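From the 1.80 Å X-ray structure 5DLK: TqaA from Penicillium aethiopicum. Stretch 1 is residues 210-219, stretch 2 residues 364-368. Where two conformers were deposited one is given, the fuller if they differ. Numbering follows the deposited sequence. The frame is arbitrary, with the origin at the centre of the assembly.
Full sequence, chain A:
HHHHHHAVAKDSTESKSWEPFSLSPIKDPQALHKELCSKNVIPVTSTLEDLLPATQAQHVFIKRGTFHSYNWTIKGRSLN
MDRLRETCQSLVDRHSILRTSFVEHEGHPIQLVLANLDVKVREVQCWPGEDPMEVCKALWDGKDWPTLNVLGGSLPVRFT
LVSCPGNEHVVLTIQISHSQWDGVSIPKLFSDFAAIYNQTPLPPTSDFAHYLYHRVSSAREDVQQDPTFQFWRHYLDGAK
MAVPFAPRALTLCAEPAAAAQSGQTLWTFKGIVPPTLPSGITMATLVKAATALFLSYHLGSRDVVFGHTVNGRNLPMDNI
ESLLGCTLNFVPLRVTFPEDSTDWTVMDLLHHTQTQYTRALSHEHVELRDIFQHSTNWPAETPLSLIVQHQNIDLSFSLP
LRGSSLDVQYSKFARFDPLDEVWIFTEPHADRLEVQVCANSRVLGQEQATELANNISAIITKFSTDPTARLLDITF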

# COMPACT_ATOMS: atom_id res chain seq x y z
N HIS A 210 8.35 1.08 15.44
CA HIS A 210 8.51 2.39 16.08
C HIS A 210 7.44 3.39 15.62
O HIS A 210 7.09 4.32 16.34
CB HIS A 210 9.90 2.94 15.81
CG HIS A 210 11.00 2.06 16.33
ND1 HIS A 210 12.23 1.96 15.72
CD2 HIS A 210 11.03 1.23 17.39
CE1 HIS A 210 12.98 1.10 16.39
NE2 HIS A 210 12.27 0.64 17.41
N TYR A 211 6.94 3.21 14.41
CA TYR A 211 5.79 3.96 13.94
C TYR A 211 4.57 3.63 14.80
O TYR A 211 3.85 4.53 15.24
CB TYR A 211 5.53 3.63 12.47
CG TYR A 211 4.32 4.30 11.86
CD1 TYR A 211 4.40 5.60 11.39
CD2 TYR A 211 3.12 3.61 11.72
CE1 TYR A 211 3.30 6.21 10.79
CE2 TYR A 211 2.02 4.21 11.15
CZ TYR A 211 2.12 5.51 10.69
OH TYR A 211 1.02 6.11 10.11
N LEU A 212 4.37 2.34 15.04
CA LEU A 212 3.24 1.88 15.84
C LEU A 212 3.32 2.38 17.29
O LEU A 212 2.32 2.84 17.85
CB LEU A 212 3.15 0.35 15.80
CG LEU A 212 2.86 -0.24 14.41
CD1 LEU A 212 2.64 -1.74 14.50
CD2 LEU A 212 1.65 0.46 13.77
N TYR A 213 4.51 2.31 17.90
CA TYR A 213 4.66 2.83 19.27
C TYR A 213 4.39 4.34 19.32
O TYR A 213 3.73 4.83 20.25
CB TYR A 213 6.07 2.53 19.82
CG TYR A 213 6.25 1.07 20.17
CD1 TYR A 213 5.44 0.47 21.13
CD2 TYR A 213 7.22 0.29 19.55
CE1 TYR A 213 5.59 -0.88 21.45
CE2 TYR A 213 7.38 -1.05 19.86
CZ TYR A 213 6.57 -1.63 20.82
OH TYR A 213 6.71 -2.96 21.14
N HIS A 214 4.89 5.06 18.33
CA HIS A 214 4.68 6.50 18.26
C HIS A 214 3.19 6.87 18.10
O HIS A 214 2.72 7.82 18.74
CB HIS A 214 5.49 7.09 17.11
CG HIS A 214 5.61 8.58 17.16
ND1 HIS A 214 4.59 9.42 16.77
CD2 HIS A 214 6.62 9.37 17.58
CE1 HIS A 214 4.98 10.67 16.93
NE2 HIS A 214 6.21 10.67 17.42
N ARG A 215 2.44 6.13 17.28
CA ARG A 215 0.99 6.33 17.20
C ARG A 215 0.32 6.22 18.56
O ARG A 215 -0.55 7.03 18.91
CB ARG A 215 0.33 5.32 16.26
CG ARG A 215 0.59 5.54 14.79
CD ARG A 215 -0.54 4.90 13.97
NE ARG A 215 -0.79 3.51 14.37
CZ ARG A 215 -1.79 2.77 13.89
NH1 ARG A 215 -2.63 3.29 13.00
NH2 ARG A 215 -1.94 1.52 14.31
N VAL A 216 0.70 5.21 19.33
CA VAL A 216 0.08 4.96 20.63
C VAL A 216 0.50 6.03 21.63
O VAL A 216 -0.31 6.47 22.44
CB VAL A 216 0.44 3.55 21.17
CG1 VAL A 216 0.17 3.45 22.68
CG2 VAL A 216 -0.36 2.51 20.42
N SER A 217 1.74 6.49 21.53
CA SER A 217 2.21 7.50 22.47
C SER A 217 1.48 8.83 22.26
O SER A 217 1.32 9.61 23.21
CB SER A 217 3.71 7.71 22.33
OG SER A 217 3.99 8.56 21.23
N SER A 218 1.03 9.10 21.04
CA SER A 218 0.38 10.39 20.77
C SER A 218 -1.12 10.34 21.06
O SER A 218 -1.79 11.37 21.12
CB SER A 218 0.63 10.83 19.32
OG SER A 218 -0.01 9.96 18.40
N ALA A 219 -1.65 9.14 21.28
CA ALA A 219 -3.06 8.98 21.61
C ALA A 219 -3.30 9.30 23.08
O ALA A 219 -2.47 8.97 23.93
CB ALA A 219 -3.54 7.56 21.30
N GLU A 364 -4.85 11.62 10.23
CA GLU A 364 -5.13 10.60 9.22
C GLU A 364 -4.53 9.22 9.53
O GLU A 364 -4.77 8.25 8.80
CB GLU A 364 -4.60 11.08 7.87
CG GLU A 364 -3.08 11.06 7.83
CD GLU A 364 -2.48 11.43 6.49
OE1 GLU A 364 -3.14 12.13 5.67
OE2 GLU A 364 -1.31 11.02 6.27
N HIS A 365 -3.76 9.14 10.61
CA HIS A 365 -2.96 7.96 10.94
C HIS A 365 -3.65 6.92 11.82
O HIS A 365 -3.12 5.83 12.04
CB HIS A 365 -1.69 8.43 11.64
CG HIS A 365 -1.96 9.18 12.90
ND1 HIS A 365 -2.21 10.54 12.92
CD2 HIS A 365 -2.07 8.76 14.19
CE1 HIS A 365 -2.46 10.92 14.16
NE2 HIS A 365 -2.38 9.86 14.95
N VAL A 366 -4.82 7.26 12.36
CA VAL A 366 -5.51 6.37 13.29
C VAL A 366 -6.29 5.27 12.57
O VAL A 366 -6.66 5.44 11.42
CB VAL A 366 -6.46 7.15 14.21
CG1 VAL A 366 -5.65 8.02 15.19
CG2 VAL A 366 -7.47 7.98 13.39
N GLU A 367 -6.56 4.17 13.27
CA GLU A 367 -7.30 3.03 12.70
C GLU A 367 -8.71 3.41 12.26
O GLU A 367 -9.43 4.05 13.02
CB GLU A 367 -7.41 1.90 13.73
CG GLU A 367 -6.06 1.36 14.18
CD GLU A 367 -5.38 0.54 13.09
OE1 GLU A 367 -5.76 -0.64 12.94
OE2 GLU A 367 -4.49 1.07 12.41
N LEU A 368 -9.11 2.99 11.06
CA LEU A 368 -10.46 3.30 10.56
C LEU A 368 -11.56 2.83 11.52
O LEU A 368 -12.51 3.58 11.79
CB LEU A 368 -10.69 2.65 9.19
CG LEU A 368 -12.03 2.94 8.51
CD1 LEU A 368 -12.16 4.46 8.22
CD2 LEU A 368 -12.18 2.14 7.23
O HOH W 1 -1.65 4.99 9.24
O HOH W 2 -3.22 10.10 17.83

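The contact joins one face of a helix to an irregular segment distant in sequence, no two touching residues being closer than 147 positions. The first stretch is largely helical, continuing a helix that begins earlier in the chain, as the i to i+4 backbone bonds attest: Arg215 N donates to Tyr211 O at 3.0 Å and Ser218 N to His214 O at 3.1 Å. The second stretch has no regular structure through Glu367, which occupies the N-cap position right before a helix. The backbones stay well apart, the nearest CA atoms being those of Arg215 and His365 at 7.6 Å, so side chains must span the gap. The interface is small, 222 Å² summed over both sides, and Arg215 (84 Å²) and His365 (77 Å²) supply most of it, followed by Glu367 (28 Å²).

Arg215 is the organising residue. Its CA-to-CB bond points toward the second stretch, and chi angles of m, t and m carry the guanidinium past His365 to Glu367. There NH1 serves two acceptors. Arg215 NH1 donates to the backbone carbonyl His365 O at 2.8 Å, with an N-H...O angle of 154°, and to the carboxylate atom Glu367 OE2 at 3.0 Å and 156°. A second bond, from Arg215 NH2 to Glu367 OE2, is longer and more bent, at 3.2 Å and 141°. Both acceptors lie at the guanidinium edge, near its plane, where the N-H bonds point. Charge adds to the attraction at Glu367, where the NH1 contact is a salt bridge, whereas the carbonyl offers a neutral but well-aligned acceptor. The Glu367 CA-to-CB bond is directed sideways; chi1 and chi2, both m, bring the end of the side chain nearer the arginine.

His365 contributes its side chain as well as its carbonyl. Its CA-to-CB bond points toward the helix, with chi1 at 60° (p), and Arg215 CD lies 4.2 Å from His365 CD2, at the ring edge. This is van der Waals packing against the aliphatic part of the arginine, distinct from the polar contacts at its tip. Tyr211, one turn earlier, reaches the same residue: Tyr211 OH is 3.9 Å from His365 CB.

Two waters extend the bonding. Water 1 donates to Tyr211 OH at 3.0 Å and to His365 O at 3.3 Å, so that carbonyl accepts from both the water and the arginine. Water 2 links Ser218 OG, 3.3 Å from its oxygen, to His365 NE2, 3.0 Å from it, bridging a direct OG to NE2 separation of 4.2 Å.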